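Local coordinates for protein phosphatase (Thermotoga maritima, PDB 1NF2) that probably acts as a magnesium-dependent phosphatase of the haloacid dehalogenase (HAD) family, at residues 213-219 and 233-238; 39-45 and 60-66; 27-31 and 257-261; 146-152 and 180-186. All blocks are in the same frame, centred on the assembly; numbering follows the deposited sequence.

Contacts 1, 2 and 3 belong to the eight-stranded sheet domain and its flanking helices, contact 4 to the separate six-stranded sheet. Contact 1 supplies the magnesium ligand Asp214, and contact 2 holds Ser41 about 7 Å (nearest atoms) from the magnesium ion and binds a sulfate; their centres are 17 Å apart, yet they meet where Asn217 CG lies 3.4 Å from Asn66 OD1. Contact 4 has its centre 18 Å from that of contact 2 and touches it through Tyr65 CD1 and Thr146 CG2, 3.7 Å apart. Contact 3 closes a loop that encloses the other three in sequence; its centre is 36 Å from that of contact 4, across the middle of the chain.

Contact 1: residues 213-219 and 233-238; sequences GDNENDL and NAIEKV
Val238 and Ala234 pack against the backbone of Asp214 and Asn215, the tight part of the contact. Val238 CG2 lies 3.0 Å from Asn215 O. Ala234 CB rests 3.6 Å from Asp214 CA, while the Ala234 CA-H faces Asp214 O. The same oxygen accepts a weak bond from Ile235 N (3.4 Å, 158° at the hydrogen), the residue at the N-cap position of helix 236-241. Leu219 CD1 closes the apolar part, 4.1 Å from Val238 CG2.

Toward solvent the packing thins to the chain of Lys237 and its ion pair with Glu216. This extended chain, CG anti to the backbone N (chi1 -163°), passes Leu219 at about a right angle, Lys237 CE 3.7 Å from Leu219 CD2. Its NZ meets Glu216 OE2 on the syn side at 3.1 Å. Replacing Leu219 with an alanine would probably open a gap beside Val238 and leave the Lys237 chain free to swing.

At the other end a water donates to Asp214 OD1 (2.7 Å) and bridges weakly to Asn233, whose ND2 also bonds Gly11 O. Asp214 binds magnesium with Asp8 and Asp10, so the backbone packing and this water are consistent with second-shell positioning of an acidic metal site.

Contact 2: residues 39-45 and 60-66; sequences FASGRML and FPTIAYN. With SO4 (sulfate ion), chain D.
Ile63 N donates to Phe39 O and Ser41 N to Ile63 O, both at 2.7 Å, the ladder of a parallel pair; the first is almost straight, 178° at the hydrogen. Turns continue the pairing, Asn66 N to Ser41 O (2.9 Å) and Tyr65 N to Arg43 O (3.0 Å).

Phe39 CE1 sits over one face of the Phe60 ring, 3.5 Å from Phe60 CD2, with the planes inclined by 47°. Met44 CA lies over a face of the Tyr65 ring, 4.0 Å from its centroid. With OG anti to the backbone N (chi1 -180°), Ser41 accepts from Arg43 N at 3.0 Å, an ST turn. Gly42 N bonds sulfate O1 at 3.0 Å.

Further out, Asp108 accepts from Tyr65 OH and Leu45 N, and helix 45-55 completes a beta-alpha-beta crossover. Arg43 pairs with the metal ligand Asp10, and Lys191 also binds the sulfate. Though this ion probably comes from the crystallisation liquor, the strand end offers an anion site consistent with phosphate recognition.

Contact 3: residues 27-31 and 257-261; sequences NIEKL and VLERI
Leu258 reaches into helix 22-31 and divides its two methyls among three side chains. Its CG stands anti to the backbone N (chi1 -169°), which carries the branch across to the other helix. CD1 meets Leu31 CD1 tip to tip at 3.5 Å, closer than usual for two methyl carbons. CD2 also touches Asn27 CB and Ile28 CD1, 3.9 Å from each; the Ile28 side chain crosses Leu258 at about a right angle.

Above this apolar patch Asn27 carries the polar link. With CG anti to the carbonyl carbon (chi1 -81°), its ND2 donates to Glu259 OE2 at 3.3 Å, 155° at the hydrogen. The acceptor lies near the amide plane, but the donor comes from above the carboxylate, whose plane is perpendicular to that amide. Asn27 ND2 also bonds Ser255 OG, so one amide nitrogen links to two residues of the C-terminal part.

Both helices, 22-31 and 253-258, thus lie against the eight-stranded sheet, where Phe5 of strand 4-8 touches both Leu31 and Leu258 and Phe7 meets Ile28.

Contact 4: residues 146-152 and 180-186; sequences TKLLLID and TYLEIVP
Four backbone hydrogen bonds join Leu148 with Ile184 and Leu150 with Leu182, each pair bonded in both directions. The shortest, Leu150 N to Leu182 O, spans 2.8 Å, and all four have angles at the hydrogen of 160° or more. Between them lies the non-hydrogen-bonded pair Leu149 and Glu183, where Leu149 CA-H points to Leu182 O.

The ion pair lies on the face that bears Leu149 and Glu183. Lys147 has CG between its backbone N and carbonyl carbon (chi1 70°), and its extended chain runs alongside Val185. There Lys147 CB lies 3.5 Å from Val185 CG1. Lys147 NZ reaches Glu183 OE1 at 2.8 Å, on the syn side but tilted well out of the carboxylate plane; Tyr105 adds a cation-pi contact. A methionine in place of Lys147 would probably leave Glu183 without its charged mate.

These are adjacent antiparallel strands inside the six-stranded mixed sheet of the second domain, probably the substrate-binding one, flanked by strands 102-105 and 172-178.

Apolar contacts fill the face of Leu148, Leu150, Leu182 and Ile184. Leu150 CD1 meets Ile184 CD1 obliquely at 3.8 Å, on the side covered by helices 85-95 and 154-168. On the opposite face Tyr122 packs edge-to-face with the Tyr181 ring.

Contact 1: residues 213-219 and 233-238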
loop_
_atom_site.group_PDB
_atom_site.type_symbol
_atom_site.label_atom_id
_atom_site.label_comp_id
_atom_site.label_asym_id
_atom_site.label_seq_id
_atom_site.Cartn_x
_atom_site.Cartn_y
_atom_site.Cartn_z
ATOM N N GLY A 213 -6.213 8.488 7.389
ATOM C CA GLY A 213 -6.254 8.128 5.988
ATOM C C GLY A 213 -6.846 9.217 5.111
ATOM O O GLY A 213 -7.269 10.269 5.597
ATOM N N ASP A 214 -6.864 8.957 3.809
ATOM C CA ASP A 214 -7.399 9.894 2.838
ATOM C C ASP A 214 -8.044 9.138 1.674
ATOM O O ASP A 214 -8.771 9.729 0.868
ATOM C CB ASP A 214 -6.268 10.756 2.282
ATOM C CG ASP A 214 -5.394 9.991 1.291
ATOM O OD1 ASP A 214 -4.844 10.631 0.366
ATOM O OD2 ASP A 214 -5.254 8.752 1.433
ATOM N N ASN A 215 -7.770 7.833 1.627
ATOM C CA ASN A 215 -8.184 6.902 0.564
ATOM C C ASN A 215 -9.398 5.996 0.649
ATOM O O ASN A 215 -9.959 5.738 1.710
ATOM C CB ASN A 215 -7.020 5.950 0.245
ATOM C CG ASN A 215 -6.125 6.479 -0.819
ATOM O OD1 ASN A 215 -5.133 5.848 -1.188
ATOM N ND2 ASN A 215 -6.469 7.648 -1.338
ATOM N N GLU A 216 -9.732 5.465 -0.525
ATOM C CA GLU A 216 -10.800 4.492 -0.688
ATOM C C GLU A 216 -10.143 3.268 -0.055
ATOM O O GLU A 216 -10.769 2.527 0.690
ATOM C CB GLU A 216 -11.049 4.233 -2.175
ATOM C CG GLU A 216 -12.491 4.380 -2.614
ATOM C CD GLU A 216 -13.431 3.506 -1.816
ATOM O OE1 GLU A 216 -13.129 2.304 -1.654
ATOM O OE2 GLU A 216 -14.474 4.021 -1.356
ATOM N N ASN A 217 -8.854 3.098 -0.352
ATOM C CA ASN A 217 -8.044 2.013 0.192
ATOM C C ASN A 217 -7.990 2.027 1.728
ATOM O O ASN A 217 -7.962 0.970 2.359
ATOM C CB ASN A 217 -6.607 2.116 -0.327
ATOM C CG ASN A 217 -6.451 1.616 -1.760
ATOM O OD1 ASN A 217 -5.411 1.836 -2.388
ATOM N ND2 ASN A 217 -7.470 0.932 -2.273
ATOM N N ASP A 218 -7.954 3.224 2.314
ATOM C CA ASP A 218 -7.868 3.390 3.771
ATOM C C ASP A 218 -9.215 3.204 4.460
ATOM O O ASP A 218 -9.283 2.856 5.634
ATOM C CB ASP A 218 -7.317 4.782 4.110
ATOM C CG ASP A 218 -5.916 5.002 3.581
ATOM O OD1 ASP A 218 -5.575 6.172 3.279
ATOM O OD2 ASP A 218 -5.154 4.016 3.473
ATOM N N LEU A 219 -10.282 3.452 3.716
ATOM C CA LEU A 219 -11.637 3.303 4.224
ATOM C C LEU A 219 -11.807 1.914 4.867
ATOM O O LEU A 219 -12.546 1.745 5.845
ATOM C CB LEU A 219 -12.607 3.489 3.059
ATOM C CG LEU A 219 -14.069 3.857 3.276
ATOM C CD1 LEU A 219 -14.184 5.102 4.139
ATOM C CD2 LEU A 219 -14.707 4.093 1.906
ATOM N N ASN A 233 -7.691 16.676 2.678
ATOM C CA ASN A 233 -7.628 16.406 1.248
ATOM C C ASN A 233 -8.299 15.072 0.878
ATOM O O ASN A 233 -8.295 14.682 -0.285
ATOM C CB ASN A 233 -6.162 16.395 0.795
ATOM C CG ASN A 233 -5.264 15.690 1.784
ATOM O OD1 ASN A 233 -5.058 16.174 2.902
ATOM N ND2 ASN A 233 -4.737 14.531 1.395
ATOM N N ALA A 234 -8.880 14.384 1.859
ATOM C CA ALA A 234 -9.525 13.092 1.615
ATOM C C ALA A 234 -10.736 13.214 0.705
ATOM O O ALA A 234 -11.344 14.279 0.625
ATOM C CB ALA A 234 -9.948 12.462 2.935
ATOM N N ILE A 235 -11.089 12.135 0.010
ATOM C CA ILE A 235 -12.272 12.203 -0.839
ATOM C C ILE A 235 -13.464 12.317 0.103
ATOM O O ILE A 235 -13.382 11.955 1.279
ATOM C CB ILE A 235 -12.465 10.957 -1.759
ATOM C CG1 ILE A 235 -12.656 9.690 -0.925
ATOM C CG2 ILE A 235 -11.285 10.826 -2.718
ATOM C CD1 ILE A 235 -11.390 9.130 -0.369
ATOM N N GLU A 236 -14.559 12.843 -0.426
ATOM C CA GLU A 236 -15.785 13.050 0.324
ATOM C C GLU A 236 -16.234 11.830 1.126
ATOM O O GLU A 236 -16.576 11.940 2.303
ATOM C CB GLU A 236 -16.887 13.490 -0.644
ATOM C CG GLU A 236 -16.727 12.961 -2.089
ATOM C CD GLU A 236 -15.612 13.657 -2.887
ATOM O OE1 GLU A 236 -15.657 14.900 -3.023
ATOM O OE2 GLU A 236 -14.696 12.964 -3.385
ATOM N N LYS A 237 -16.218 10.667 0.489
ATOM C CA LYS A 237 -16.639 9.435 1.137
ATOM C C LYS A 237 -15.852 9.137 2.420
ATOM O O LYS A 237 -16.424 8.687 3.405
ATOM C CB LYS A 237 -16.502 8.266 0.154
ATOM C CG LYS A 237 -17.276 7.023 0.553
ATOM C CD LYS A 237 -17.050 5.875 -0.421
ATOM C CE LYS A 237 -17.840 4.644 0.007
ATOM N NZ LYS A 237 -17.484 3.431 -0.784
ATOM N N VAL A 238 -14.546 9.378 2.402
ATOM C CA VAL A 238 -13.708 9.121 3.570
ATOM C C VAL A 238 -14.014 10.063 4.727
ATOM O O VAL A 238 -14.059 9.641 5.884
ATOM C CB VAL A 238 -12.204 9.218 3.209
ATOM C CG1 VAL A 238 -11.345 9.358 4.480
ATOM C CG2 VAL A 238 -11.789 7.964 2.453
HETATM O O HOH W 1 -5.646 12.644 -1.204
#

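Contact 2: residues 39-45 and 60-66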
loop_
_atom_site.group_PDB
_atom_site.type_symbol
_atom_site.label_atom_id
_atom_site.label_comp_id
_atom_site.label_asym_id
_atom_site.label_seq_id
_atom_site.Cartn_x
_atom_site.Cartn_y
_atom_site.Cartn_z
ATOM N N PHE A 39 2.535 1.735 9.878
ATOM C CA PHE A 39 2.502 2.404 8.584
ATOM C C PHE A 39 1.807 1.475 7.584
ATOM O O PHE A 39 2.155 0.298 7.474
ATOM C CB PHE A 39 3.924 2.718 8.109
ATOM C CG PHE A 39 4.638 3.738 8.959
ATOM C CD1 PHE A 39 5.169 3.392 10.193
ATOM C CD2 PHE A 39 4.750 5.055 8.535
ATOM C CE1 PHE A 39 5.801 4.348 10.994
ATOM C CE2 PHE A 39 5.379 6.015 9.329
ATOM C CZ PHE A 39 5.903 5.664 10.556
ATOM N N ALA A 40 0.826 2.001 6.862
ATOM C CA ALA A 40 0.083 1.204 5.892
ATOM C C ALA A 40 0.089 1.896 4.540
ATOM O O ALA A 40 -0.491 2.966 4.379
ATOM C CB ALA A 40 -1.345 0.999 6.377
ATOM N N SER A 41 0.725 1.271 3.560
ATOM C CA SER A 41 0.830 1.867 2.236
ATOM C C SER A 41 0.519 0.921 1.080
ATOM O O SER A 41 0.477 -0.301 1.250
ATOM C CB SER A 41 2.245 2.414 2.045
ATOM O OG SER A 41 2.392 3.013 0.773
ATOM N N GLY A 42 0.312 1.506 -0.098
ATOM C CA GLY A 42 0.055 0.716 -1.286
ATOM C C GLY A 42 1.380 0.465 -1.989
ATOM O O GLY A 42 1.462 -0.333 -2.924
ATOM N N ARG A 43 2.427 1.141 -1.517
ATOM C CA ARG A 43 3.769 1.020 -2.091
ATOM C C ARG A 43 4.442 -0.300 -1.708
ATOM O O ARG A 43 3.944 -1.032 -0.853
ATOM C CB ARG A 43 4.641 2.204 -1.637
ATOM C CG ARG A 43 3.952 3.564 -1.788
ATOM C CD ARG A 43 4.840 4.732 -1.355
ATOM N NE ARG A 43 5.680 5.207 -2.447
ATOM C CZ ARG A 43 5.391 6.247 -3.225
ATOM N NH1 ARG A 43 4.279 6.940 -3.034
ATOM N NH2 ARG A 43 6.214 6.586 -4.205
ATOM N N MET A 44 5.564 -0.600 -2.362
ATOM C CA MET A 44 6.327 -1.820 -2.104
ATOM C C MET A 44 6.770 -1.851 -0.633
ATOM O O MET A 44 6.781 -0.820 0.034
ATOM C CB MET A 44 7.569 -1.877 -3.015
ATOM C CG MET A 44 7.293 -1.893 -4.526
ATOM S SD MET A 44 8.802 -1.838 -5.565
ATOM C CE MET A 44 9.506 -3.284 -5.089
ATOM N N LEU A 45 7.139 -3.027 -0.131
ATOM C CA LEU A 45 7.573 -3.145 1.261
ATOM C C LEU A 45 8.875 -2.375 1.474
ATOM O O LEU A 45 9.020 -1.639 2.452
ATOM C CB LEU A 45 7.790 -4.612 1.633
ATOM C CG LEU A 45 7.733 -5.084 3.096
ATOM C CD1 LEU A 45 8.900 -6.023 3.347
ATOM C CD2 LEU A 45 7.765 -3.927 4.073
ATOM N N PHE A 60 8.915 -0.345 11.713
ATOM C CA PHE A 60 7.737 -0.523 12.555
ATOM C C PHE A 60 6.833 -1.576 11.930
ATOM O O PHE A 60 7.074 -2.024 10.804
ATOM C CB PHE A 60 6.938 0.785 12.618
ATOM C CG PHE A 60 7.707 1.956 13.155
ATOM C CD1 PHE A 60 7.568 2.345 14.483
ATOM C CD2 PHE A 60 8.562 2.677 12.334
ATOM C CE1 PHE A 60 8.270 3.439 14.985
ATOM C CE2 PHE A 60 9.269 3.772 12.824
ATOM C CZ PHE A 60 9.121 4.154 14.151
ATOM N N PRO A 61 5.795 -2.011 12.670
ATOM C CA PRO A 61 4.888 -3.001 12.092
ATOM C C PRO A 61 4.423 -2.300 10.810
ATOM O O PRO A 61 4.076 -1.118 10.840
ATOM C CB PRO A 61 3.790 -3.106 13.148
ATOM C CG PRO A 61 4.577 -2.959 14.432
ATOM C CD PRO A 61 5.526 -1.816 14.108
ATOM N N THR A 62 4.431 -3.006 9.689
ATOM C CA THR A 62 4.071 -2.376 8.434
ATOM C C THR A 62 3.103 -3.138 7.524
ATOM O O THR A 62 3.168 -4.365 7.406
ATOM C CB THR A 62 5.368 -2.058 7.641
ATOM O OG1 THR A 62 6.162 -1.126 8.389
ATOM C CG2 THR A 62 5.054 -1.474 6.268
ATOM N N ILE A 63 2.201 -2.388 6.895
ATOM C CA ILE A 63 1.247 -2.943 5.944
ATOM C C ILE A 63 1.664 -2.333 4.605
ATOM O O ILE A 63 1.671 -1.111 4.444
ATOM C CB ILE A 63 -0.216 -2.544 6.279
ATOM C CG1 ILE A 63 -0.631 -3.160 7.623
ATOM C CG2 ILE A 63 -1.165 -3.038 5.179
ATOM C CD1 ILE A 63 -2.037 -2.813 8.051
ATOM N N ALA A 64 2.039 -3.196 3.664
ATOM C CA ALA A 64 2.498 -2.785 2.342
ATOM C C ALA A 64 1.653 -3.411 1.220
ATOM O O ALA A 64 0.804 -4.263 1.480
ATOM C CB ALA A 64 3.967 -3.177 2.177
ATOM N N TYR A 65 1.887 -2.981 -0.022
ATOM C CA TYR A 65 1.138 -3.503 -1.170
ATOM C C TYR A 65 -0.365 -3.483 -0.910
ATOM O O TYR A 65 -1.085 -4.403 -1.303
ATOM C CB TYR A 65 1.571 -4.938 -1.490
ATOM C CG TYR A 65 2.948 -5.046 -2.111
ATOM C CD1 TYR A 65 3.161 -4.726 -3.451
ATOM C CD2 TYR A 65 4.037 -5.476 -1.358
ATOM C CE1 TYR A 65 4.434 -4.839 -4.029
ATOM C CE2 TYR A 65 5.305 -5.588 -1.920
ATOM C CZ TYR A 65 5.497 -5.272 -3.254
ATOM O OH TYR A 65 6.752 -5.405 -3.806
ATOM N N ASN A 66 -0.823 -2.438 -0.226
ATOM C CA ASN A 66 -2.243 -2.271 0.072
ATOM C C ASN A 66 -2.901 -3.469 0.771
ATOM O O ASN A 66 -4.054 -3.812 0.494
ATOM C CB ASN A 66 -2.998 -1.938 -1.221
ATOM C CG ASN A 66 -4.422 -1.489 -0.964
ATOM O OD1 ASN A 66 -4.668 -0.682 -0.075
ATOM N ND2 ASN A 66 -5.367 -2.005 -1.751
HETATM S S SO4 D . -2.132 4.375 -1.154
HETATM O O1 SO4 D . -1.113 4.143 -0.132
HETATM O O2 SO4 D . -1.787 3.600 -2.350
HETATM O O3 SO4 D . -3.433 3.951 -0.613
HETATM O O4 SO4 D . -2.187 5.791 -1.535
#

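Contact 3: residues 27-31 and 257-261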
loop_
_atom_site.group_PDB
_atom_site.type_symbol
_atom_site.label_atom_id
_atom_site.label_comp_id
_atom_site.label_asym_id
_atom_site.label_seq_id
_atom_site.Cartn_x
_atom_site.Cartn_y
_atom_site.Cartn_z
ATOM N N ASN A 27 6.372 14.137 16.564
ATOM C CA ASN A 27 5.243 13.584 17.302
ATOM C C ASN A 27 5.220 12.067 17.230
ATOM O O ASN A 27 4.877 11.400 18.210
ATOM C CB ASN A 27 3.927 14.158 16.788
ATOM C CG ASN A 27 3.639 15.531 17.354
ATOM O OD1 ASN A 27 3.670 15.721 18.570
ATOM N ND2 ASN A 27 3.355 16.494 16.480
ATOM N N ILE A 28 5.589 11.516 16.077
ATOM C CA ILE A 28 5.618 10.068 15.928
ATOM C C ILE A 28 6.709 9.522 16.850
ATOM O O ILE A 28 6.490 8.545 17.568
ATOM C CB ILE A 28 5.933 9.633 14.476
ATOM C CG1 ILE A 28 4.902 10.225 13.506
ATOM C CG2 ILE A 28 5.942 8.113 14.387
ATOM C CD1 ILE A 28 3.464 9.849 13.792
ATOM N N GLU A 29 7.885 10.152 16.817
ATOM C CA GLU A 29 9.009 9.753 17.664
ATOM C C GLU A 29 8.580 9.642 19.124
ATOM O O GLU A 29 8.908 8.676 19.805
ATOM C CB GLU A 29 10.151 10.771 17.553
ATOM C CG GLU A 29 11.215 10.420 16.533
ATOM C CD GLU A 29 12.032 9.209 16.946
ATOM O OE1 GLU A 29 12.891 8.766 16.153
ATOM O OE2 GLU A 29 11.818 8.701 18.069
ATOM N N LYS A 30 7.846 10.637 19.605
ATOM C CA LYS A 30 7.386 10.624 20.990
ATOM C C LYS A 30 6.444 9.446 21.278
ATOM O O LYS A 30 6.539 8.806 22.329
ATOM C CB LYS A 30 6.700 11.954 21.318
ATOM C CG LYS A 30 7.651 13.143 21.317
ATOM C CD LYS A 30 6.897 14.465 21.375
ATOM C CE LYS A 30 5.996 14.534 22.596
ATOM N NZ LYS A 30 5.194 15.791 22.621
ATOM N N LEU A 31 5.540 9.159 20.343
ATOM C CA LEU A 31 4.607 8.051 20.513
ATOM C C LEU A 31 5.310 6.701 20.481
ATOM O O LEU A 31 5.015 5.826 21.297
ATOM C CB LEU A 31 3.545 8.060 19.411
ATOM C CG LEU A 31 2.432 9.102 19.456
ATOM C CD1 LEU A 31 1.514 8.901 18.253
ATOM C CD2 LEU A 31 1.652 8.962 20.752
ATOM N N VAL A 257 -4.151 16.793 14.978
ATOM C CA VAL A 257 -5.096 15.985 15.745
ATOM C C VAL A 257 -4.352 15.067 16.709
ATOM O O VAL A 257 -4.790 14.834 17.838
ATOM C CB VAL A 257 -5.989 15.113 14.810
ATOM C CG1 VAL A 257 -6.671 14.001 15.614
ATOM C CG2 VAL A 257 -7.038 15.979 14.147
ATOM N N LEU A 258 -3.211 14.560 16.258
ATOM C CA LEU A 258 -2.404 13.662 17.060
ATOM C C LEU A 258 -2.056 14.250 18.424
ATOM O O LEU A 258 -2.067 13.547 19.433
ATOM C CB LEU A 258 -1.131 13.310 16.293
ATOM C CG LEU A 258 -0.250 12.190 16.831
ATOM C CD1 LEU A 258 -1.069 10.918 17.067
ATOM C CD2 LEU A 258 0.870 11.943 15.825
ATOM N N GLU A 259 -1.760 15.543 18.458
ATOM C CA GLU A 259 -1.402 16.192 19.713
ATOM C C GLU A 259 -2.560 16.331 20.694
ATOM O O GLU A 259 -2.333 16.550 21.882
ATOM C CB GLU A 259 -0.813 17.582 19.448
ATOM C CG GLU A 259 0.323 17.585 18.454
ATOM C CD GLU A 259 0.959 18.946 18.305
ATOM O OE1 GLU A 259 0.211 19.945 18.241
ATOM O OE2 GLU A 259 2.206 19.013 18.241
ATOM N N ARG A 260 -3.796 16.205 20.216
ATOM C CA ARG A 260 -4.955 16.356 21.099
ATOM C C ARG A 260 -5.614 15.044 21.554
ATOM O O ARG A 260 -6.456 15.046 22.460
ATOM C CB ARG A 260 -6.024 17.231 20.426
ATOM C CG ARG A 260 -5.527 18.573 19.852
ATOM C CD ARG A 260 -4.562 19.330 20.791
ATOM N NE ARG A 260 -5.087 19.557 22.137
ATOM C CZ ARG A 260 -4.424 20.205 23.096
ATOM N NH1 ARG A 260 -3.212 20.692 22.852
ATOM N NH2 ARG A 260 -4.964 20.360 24.304
ATOM N N ILE A 261 -5.235 13.928 20.942
ATOM C CA ILE A 261 -5.837 12.640 21.289
ATOM C C ILE A 261 -5.393 12.062 22.632
ATOM O O ILE A 261 -4.219 12.135 22.981
ATOM C CB ILE A 261 -5.595 11.600 20.154
ATOM C CG1 ILE A 261 -5.686 10.186 20.713
ATOM C CG2 ILE A 261 -4.257 11.834 19.499
ATOM C CD1 ILE A 261 -5.430 9.134 19.681
#

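Contact 4: residues 146-152 and 180-186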
loop_
_atom_site.group_PDB
_atom_site.type_symbol
_atom_site.label_atom_id
_atom_site.label_comp_id
_atom_site.label_asym_id
_atom_site.label_seq_id
_atom_site.Cartn_x
_atom_site.Cartn_y
_atom_site.Cartn_z
ATOM N N THR A 146 3.376 -10.857 -6.431
ATOM C CA THR A 146 2.475 -10.093 -5.575
ATOM C C THR A 146 1.467 -9.435 -6.499
ATOM O O THR A 146 0.288 -9.332 -6.174
ATOM C CB THR A 146 3.227 -9.004 -4.777
ATOM O OG1 THR A 146 4.253 -9.612 -3.989
ATOM C CG2 THR A 146 2.269 -8.257 -3.862
ATOM N N LYS A 147 1.939 -8.976 -7.654
ATOM C CA LYS A 147 1.044 -8.377 -8.626
ATOM C C LYS A 147 1.674 -8.154 -9.994
ATOM O O LYS A 147 2.893 -8.158 -10.149
ATOM C CB LYS A 147 0.447 -7.068 -8.103
ATOM C CG LYS A 147 1.398 -5.907 -7.978
ATOM C CD LYS A 147 0.616 -4.663 -7.579
ATOM C CE LYS A 147 1.521 -3.486 -7.257
ATOM N NZ LYS A 147 0.731 -2.354 -6.694
ATOM N N LEU A 148 0.809 -7.975 -10.984
ATOM C CA LEU A 148 1.227 -7.756 -12.356
ATOM C C LEU A 148 0.714 -6.395 -12.742
ATOM O O LEU A 148 -0.306 -5.938 -12.230
ATOM C CB LEU A 148 0.616 -8.826 -13.275
ATOM C CG LEU A 148 1.068 -10.246 -12.926
ATOM C CD1 LEU A 148 0.256 -11.273 -13.713
ATOM C CD2 LEU A 148 2.547 -10.387 -13.218
ATOM N N LEU A 149 1.427 -5.743 -13.642
ATOM C CA LEU A 149 1.024 -4.427 -14.084
ATOM C C LEU A 149 1.287 -4.294 -15.572
ATOM O O LEU A 149 2.360 -4.645 -16.052
ATOM C CB LEU A 149 1.799 -3.359 -13.306
ATOM C CG LEU A 149 1.407 -1.898 -13.536
ATOM C CD1 LEU A 149 1.927 -1.048 -12.391
ATOM C CD2 LEU A 149 1.958 -1.410 -14.863
ATOM N N LEU A 150 0.290 -3.803 -16.299
ATOM C CA LEU A 150 0.427 -3.595 -17.731
ATOM C C LEU A 150 0.461 -2.101 -17.989
ATOM O O LEU A 150 -0.267 -1.337 -17.354
ATOM C CB LEU A 150 -0.750 -4.210 -18.493
ATOM C CG LEU A 150 -0.709 -5.717 -18.765
ATOM C CD1 LEU A 150 -0.722 -6.488 -17.458
ATOM C CD2 LEU A 150 -1.901 -6.091 -19.633
ATOM N N ILE A 151 1.305 -1.689 -18.925
ATOM C CA ILE A 151 1.430 -0.282 -19.266
ATOM C C ILE A 151 1.198 -0.075 -20.765
ATOM O O ILE A 151 1.907 -0.640 -21.601
ATOM C CB ILE A 151 2.827 0.250 -18.842
ATOM C CG1 ILE A 151 3.130 1.583 -19.527
ATOM C CG2 ILE A 151 3.892 -0.788 -19.149
ATOM C CD1 ILE A 151 2.253 2.713 -19.091
ATOM N N ASP A 152 0.183 0.723 -21.094
ATOM C CA ASP A 152 -0.142 1.011 -22.484
ATOM C C ASP A 152 -0.922 2.321 -22.563
ATOM O O ASP A 152 -1.199 2.950 -21.540
ATOM C CB ASP A 152 -0.976 -0.129 -23.087
ATOM C CG ASP A 152 -0.696 -0.340 -24.575
ATOM O OD1 ASP A 152 -0.941 0.595 -25.375
ATOM O OD2 ASP A 152 -0.224 -1.441 -24.944
ATOM N N THR A 180 -2.715 5.097 -17.682
ATOM C CA THR A 180 -1.782 4.224 -18.377
ATOM C C THR A 180 -1.287 3.032 -17.564
ATOM O O THR A 180 -0.366 2.341 -17.989
ATOM C CB THR A 180 -0.559 5.017 -18.870
ATOM O OG1 THR A 180 0.054 5.688 -17.762
ATOM C CG2 THR A 180 -0.977 6.043 -19.916
ATOM N N TYR A 181 -1.892 2.780 -16.406
ATOM C CA TYR A 181 -1.470 1.648 -15.576
ATOM C C TYR A 181 -2.625 0.712 -15.224
ATOM O O TYR A 181 -3.628 1.131 -14.642
ATOM C CB TYR A 181 -0.798 2.137 -14.283
ATOM C CG TYR A 181 0.352 3.099 -14.495
ATOM C CD1 TYR A 181 1.247 2.929 -15.551
ATOM C CD2 TYR A 181 0.551 4.178 -13.632
ATOM C CE1 TYR A 181 2.310 3.810 -15.748
ATOM C CE2 TYR A 181 1.615 5.064 -13.817
ATOM C CZ TYR A 181 2.489 4.872 -14.877
ATOM O OH TYR A 181 3.545 5.734 -15.062
ATOM N N LEU A 182 -2.465 -0.559 -15.582
ATOM C CA LEU A 182 -3.472 -1.588 -15.315
ATOM C C LEU A 182 -2.840 -2.547 -14.315
ATOM O O LEU A 182 -1.740 -3.059 -14.550
ATOM C CB LEU A 182 -3.800 -2.353 -16.601
ATOM C CG LEU A 182 -5.212 -2.907 -16.819
ATOM C CD1 LEU A 182 -5.149 -3.956 -17.921
ATOM C CD2 LEU A 182 -5.774 -3.513 -15.547
ATOM N N GLU A 183 -3.529 -2.795 -13.210
ATOM C CA GLU A 183 -2.995 -3.681 -12.183
ATOM C C GLU A 183 -3.810 -4.944 -11.973
ATOM O O GLU A 183 -5.033 -4.925 -12.068
ATOM C CB GLU A 183 -2.911 -2.951 -10.840
ATOM C CG GLU A 183 -1.954 -1.778 -10.797
ATOM C CD GLU A 183 -1.808 -1.209 -9.386
ATOM O OE1 GLU A 183 -1.384 -1.955 -8.475
ATOM O OE2 GLU A 183 -2.121 -0.019 -9.186
ATOM N N ILE A 184 -3.110 -6.037 -11.684
ATOM C CA ILE A 184 -3.733 -7.324 -11.394
ATOM C C ILE A 184 -3.184 -7.718 -10.032
ATOM O O ILE A 184 -1.971 -7.889 -9.879
ATOM C CB ILE A 184 -3.339 -8.422 -12.412
ATOM C CG1 ILE A 184 -3.861 -8.075 -13.806
ATOM C CG2 ILE A 184 -3.933 -9.749 -11.987
ATOM C CD1 ILE A 184 -3.062 -7.049 -14.514
ATOM N N VAL A 185 -4.064 -7.867 -9.045
ATOM C CA VAL A 185 -3.634 -8.214 -7.693
ATOM C C VAL A 185 -4.447 -9.336 -7.048
ATOM O O VAL A 185 -5.540 -9.680 -7.515
ATOM C CB VAL A 185 -3.707 -6.973 -6.772
ATOM C CG1 VAL A 185 -2.774 -5.877 -7.304
ATOM C CG2 VAL A 185 -5.154 -6.465 -6.694
ATOM N N PRO A 186 -3.926 -9.911 -5.946
ATOM C CA PRO A 186 -4.635 -10.993 -5.267
ATOM C C PRO A 186 -6.068 -10.579 -4.995
ATOM O O PRO A 186 -6.338 -9.438 -4.630
ATOM C CB PRO A 186 -3.812 -11.203 -4.008
ATOM C CG PRO A 186 -2.422 -10.919 -4.496
ATOM C CD PRO A 186 -2.637 -9.645 -5.282
#